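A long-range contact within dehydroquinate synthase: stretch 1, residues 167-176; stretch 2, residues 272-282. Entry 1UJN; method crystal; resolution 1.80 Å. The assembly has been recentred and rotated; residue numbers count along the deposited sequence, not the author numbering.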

# COMPACT_ATOMS: atom_id res chain seq x y z
N PHE A 167 21.51 4.48 -21.54
CA PHE A 167 21.51 3.11 -22.02
C PHE A 167 22.58 2.32 -21.26
O PHE A 167 22.34 1.21 -20.80
CB PHE A 167 21.81 3.08 -23.53
CG PHE A 167 22.02 1.69 -24.08
CD1 PHE A 167 23.30 1.18 -24.27
CD2 PHE A 167 20.93 0.89 -24.41
CE1 PHE A 167 23.49 -0.10 -24.77
CE2 PHE A 167 21.10 -0.39 -24.91
CZ PHE A 167 22.39 -0.89 -25.10
N LYS A 168 23.75 2.93 -21.11
CA LYS A 168 24.86 2.28 -20.42
C LYS A 168 24.64 2.13 -18.92
O LYS A 168 25.12 1.18 -18.31
CB LYS A 168 26.16 3.05 -20.68
CG LYS A 168 26.58 3.02 -22.14
CD LYS A 168 27.99 3.56 -22.32
CE LYS A 168 28.48 3.35 -23.75
NZ LYS A 168 29.86 3.88 -23.95
N GLU A 169 23.92 3.08 -18.32
CA GLU A 169 23.65 2.99 -16.88
C GLU A 169 23.03 1.65 -16.54
O GLU A 169 23.39 1.02 -15.54
CB GLU A 169 22.68 4.07 -16.44
CG GLU A 169 23.29 5.41 -16.18
CD GLU A 169 22.30 6.33 -15.50
OE1 GLU A 169 21.91 7.34 -16.12
OE2 GLU A 169 21.90 6.02 -14.35
N GLY A 170 22.09 1.21 -17.37
CA GLY A 170 21.43 -0.06 -17.14
C GLY A 170 22.38 -1.24 -17.29
O GLY A 170 22.24 -2.25 -16.60
N LEU A 171 23.34 -1.13 -18.19
CA LEU A 171 24.28 -2.22 -18.39
C LEU A 171 25.17 -2.39 -17.16
O LEU A 171 25.71 -3.47 -16.94
CB LEU A 171 25.14 -1.97 -19.64
CG LEU A 171 24.32 -1.81 -20.93
CD1 LEU A 171 25.24 -1.96 -22.13
CD2 LEU A 171 23.22 -2.85 -20.99
N VAL A 172 25.31 -1.33 -16.36
CA VAL A 172 26.12 -1.40 -15.15
C VAL A 172 25.45 -2.35 -14.16
O VAL A 172 26.11 -3.16 -13.51
CB VAL A 172 26.28 -0.01 -14.48
CG1 VAL A 172 26.92 -0.16 -13.10
CG2 VAL A 172 27.14 0.88 -15.36
N GLU A 173 24.13 -2.23 -14.05
CA GLU A 173 23.35 -3.07 -13.15
C GLU A 173 23.46 -4.54 -13.57
O GLU A 173 23.51 -5.43 -12.72
CB GLU A 173 21.89 -2.64 -13.16
CG GLU A 173 21.22 -2.62 -11.79
CD GLU A 173 21.78 -1.53 -10.88
OE1 GLU A 173 21.19 -0.43 -10.83
OE2 GLU A 173 22.81 -1.77 -10.22
N ALA A 174 23.50 -4.78 -14.87
CA ALA A 174 23.61 -6.14 -15.40
C ALA A 174 24.99 -6.68 -15.01
O ALA A 174 25.14 -7.83 -14.60
CB ALA A 174 23.46 -6.13 -16.92
N PHE A 175 25.99 -5.82 -15.15
CA PHE A 175 27.38 -6.14 -14.81
C PHE A 175 27.42 -6.56 -13.35
O PHE A 175 28.09 -7.53 -12.98
CB PHE A 175 28.25 -4.91 -15.02
CG PHE A 175 29.71 -5.14 -14.77
CD1 PHE A 175 30.58 -5.41 -15.83
CD2 PHE A 175 30.23 -5.08 -13.48
CE1 PHE A 175 31.94 -5.62 -15.60
CE2 PHE A 175 31.59 -5.29 -13.24
CZ PHE A 175 32.44 -5.56 -14.31
N LYS A 176 26.70 -5.82 -12.51
CA LYS A 176 26.63 -6.10 -11.08
C LYS A 176 26.08 -7.52 -10.86
O LYS A 176 26.60 -8.27 -10.03
CB LYS A 176 25.74 -5.07 -10.40
CG LYS A 176 25.69 -5.19 -8.88
CD LYS A 176 24.60 -4.29 -8.31
CE LYS A 176 23.21 -4.79 -8.72
NZ LYS A 176 22.13 -3.99 -8.09
N PRO A 272 40.48 -5.49 -12.98
CA PRO A 272 40.48 -5.40 -14.45
C PRO A 272 39.08 -5.27 -15.06
O PRO A 272 38.81 -4.35 -15.83
CB PRO A 272 41.19 -6.68 -14.88
CG PRO A 272 42.18 -6.88 -13.77
CD PRO A 272 41.34 -6.60 -12.53
N PRO A 273 38.16 -6.19 -14.71
CA PRO A 273 36.81 -6.12 -15.26
C PRO A 273 36.13 -4.79 -14.95
O PRO A 273 35.46 -4.20 -15.81
CB PRO A 273 36.10 -7.29 -14.57
CG PRO A 273 37.21 -8.25 -14.29
CD PRO A 273 38.30 -7.34 -13.80
N VAL A 274 36.31 -4.30 -13.72
CA VAL A 274 35.70 -3.04 -13.32
C VAL A 274 36.37 -1.84 -13.98
O VAL A 274 35.70 -0.86 -14.31
CB VAL A 274 35.74 -2.88 -11.78
CG1 VAL A 274 35.12 -1.54 -11.37
CG2 VAL A 274 34.97 -4.02 -11.12
N ARG A 275 37.68 -1.89 -14.18
CA ARG A 275 38.36 -0.78 -14.83
C ARG A 275 37.81 -0.66 -16.25
O ARG A 275 37.50 0.43 -16.72
CB ARG A 275 39.88 -1.00 -14.88
CG ARG A 275 40.57 -1.03 -13.52
CD ARG A 275 42.06 -0.74 -13.67
NE ARG A 275 42.80 -0.98 -12.44
CZ ARG A 275 43.30 -2.17 -12.09
NH1 ARG A 275 43.15 -3.22 -12.89
NH2 ARG A 275 43.96 -2.30 -10.95
N ARG A 276 37.69 -1.81 -16.93
CA ARG A 276 37.15 -1.84 -18.28
C ARG A 276 35.78 -1.19 -18.30
O ARG A 276 35.49 -0.35 -19.16
CB ARG A 276 37.02 -3.29 -18.78
CG ARG A 276 38.21 -3.80 -19.57
CD ARG A 276 37.84 -5.04 -20.39
NE ARG A 276 37.54 -6.21 -19.57
CZ ARG A 276 38.43 -6.85 -18.83
NH1 ARG A 276 39.70 -6.45 -18.79
NH2 ARG A 276 38.06 -7.91 -18.12
N LEU A 277 34.94 -1.60 -17.36
CA LEU A 277 33.58 -1.07 -17.24
C LEU A 277 33.58 0.45 -17.16
O LEU A 277 32.80 1.12 -17.85
CB LEU A 277 32.90 -1.64 -15.99
CG LEU A 277 31.54 -1.04 -15.64
CD1 LEU A 277 30.52 -1.46 -16.68
CD2 LEU A 277 31.10 -1.49 -14.26
N LEU A 278 34.44 0.99 -16.30
CA LEU A 278 34.54 2.44 -16.10
C LEU A 278 35.03 3.22 -17.32
O LEU A 278 34.60 4.35 -17.54
CB LEU A 278 35.44 2.73 -14.90
CG LEU A 278 34.84 2.33 -13.54
CD1 LEU A 278 35.90 2.42 -12.45
CD2 LEU A 278 33.66 3.24 -13.22
N LEU A 279 35.95 2.63 -18.09
CA LEU A 279 36.46 3.31 -19.28
C LEU A 279 35.38 3.35 -20.35
O LEU A 279 35.20 4.35 -21.03
CB LEU A 279 37.70 2.58 -19.81
CG LEU A 279 38.95 2.68 -18.94
CD1 LEU A 279 40.12 2.00 -19.65
CD2 LEU A 279 39.28 4.14 -18.67
N TRP A 280 34.68 2.23 -20.49
CA TRP A 280 33.60 2.12 -21.46
C TRP A 280 32.43 3.02 -21.05
O TRP A 280 31.79 3.66 -21.88
CB TRP A 280 33.13 0.67 -21.52
CG TRP A 280 31.87 0.44 -22.28
CD1 TRP A 280 31.73 0.37 -23.64
CD2 TRP A 280 30.56 0.24 -21.73
NE1 TRP A 280 30.42 0.13 -23.97
CE2 TRP A 280 29.68 0.05 -22.82
CE3 TRP A 280 30.05 0.20 -20.43
CZ2 TRP A 280 28.31 -0.18 -22.64
CZ3 TRP A 280 28.69 -0.03 -20.25
CH2 TRP A 280 27.84 -0.22 -21.35
N LEU A 281 32.19 3.09 -19.74
CA LEU A 281 31.09 3.89 -19.21
C LEU A 281 31.30 5.40 -19.29
O LEU A 281 30.36 6.14 -19.59
CB LEU A 281 30.84 3.49 -17.75
CG LEU A 281 29.58 4.03 -17.07
CD1 LEU A 281 28.35 3.50 -17.79
CD2 LEU A 281 29.57 3.61 -15.61
N SER A 282 32.52 5.85 -19.04
CA SER A 282 32.86 7.27 -19.05
C SER A 282 31.96 8.03 -18.09
O SER A 282 31.24 8.96 -18.49
CB SER A 282 32.71 7.85 -20.46
OG SER A 282 33.73 7.38 -21.32

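Two helices of dehydroquinate synthase pack side by side, nearly antiparallel. Their axes approach to 10.9 Å, and their N-to-C directions differ by 170°. The start of stretch 1 therefore lies beside the end of stretch 2. Lys 168 CA and Leu 281 CA are 6.5 Å apart; Val 172 CA and Leu 277 CA are 7.8 Å apart. The contact buries 504 Å², both sides summed.

Lys 168 makes the most varied contact. Its side chain is extended and crosses one face of the Trp 280 indole. Lys 168 CD lies 3.8 Å from the centroid of the six-membered ring of Trp 280, a CH-pi contact. Farther along, Lys 168 NZ sits 3.9 Å from the centroid of the five-membered ring of Trp 280, close to the ring normal. This is a cation-pi interaction, in which the positive charge meets the electron-rich face. Lys 168 NZ also donates a hydrogen bond to Trp 280 O at 2.8 Å. One lysine thus engages both the ring and the backbone of the same residue. Nearer its own backbone, Lys 168 CB touches Leu 281 CD1 at 3.7 Å.

Leu 171 meets the edge of the same indole. Leu 171 CD1 is 3.2 Å from Trp 280 CH2, a tight apolar contact.

Val 172 adds a purely apolar contact. Val 172 CG2 lies 3.7 Å from Leu 281 CD2 and 4.3 Å from Leu 277 CD1, so this methyl packs against two leucines about one helical turn apart.

Phe 175 points toward stretch 2. Leu 277 CD2 lies over one ring face, 3.9 Å from the Phe 175 ring centroid, in a CH-pi contact. The ring also reaches the earlier turn of the partner helix. Phe 175 CZ is 4.1 Å from Pro 273 CB, and Phe 175 CE2 is 4.2 Å from Val 274 CG2. Both are van der Waals contacts between apolar groups.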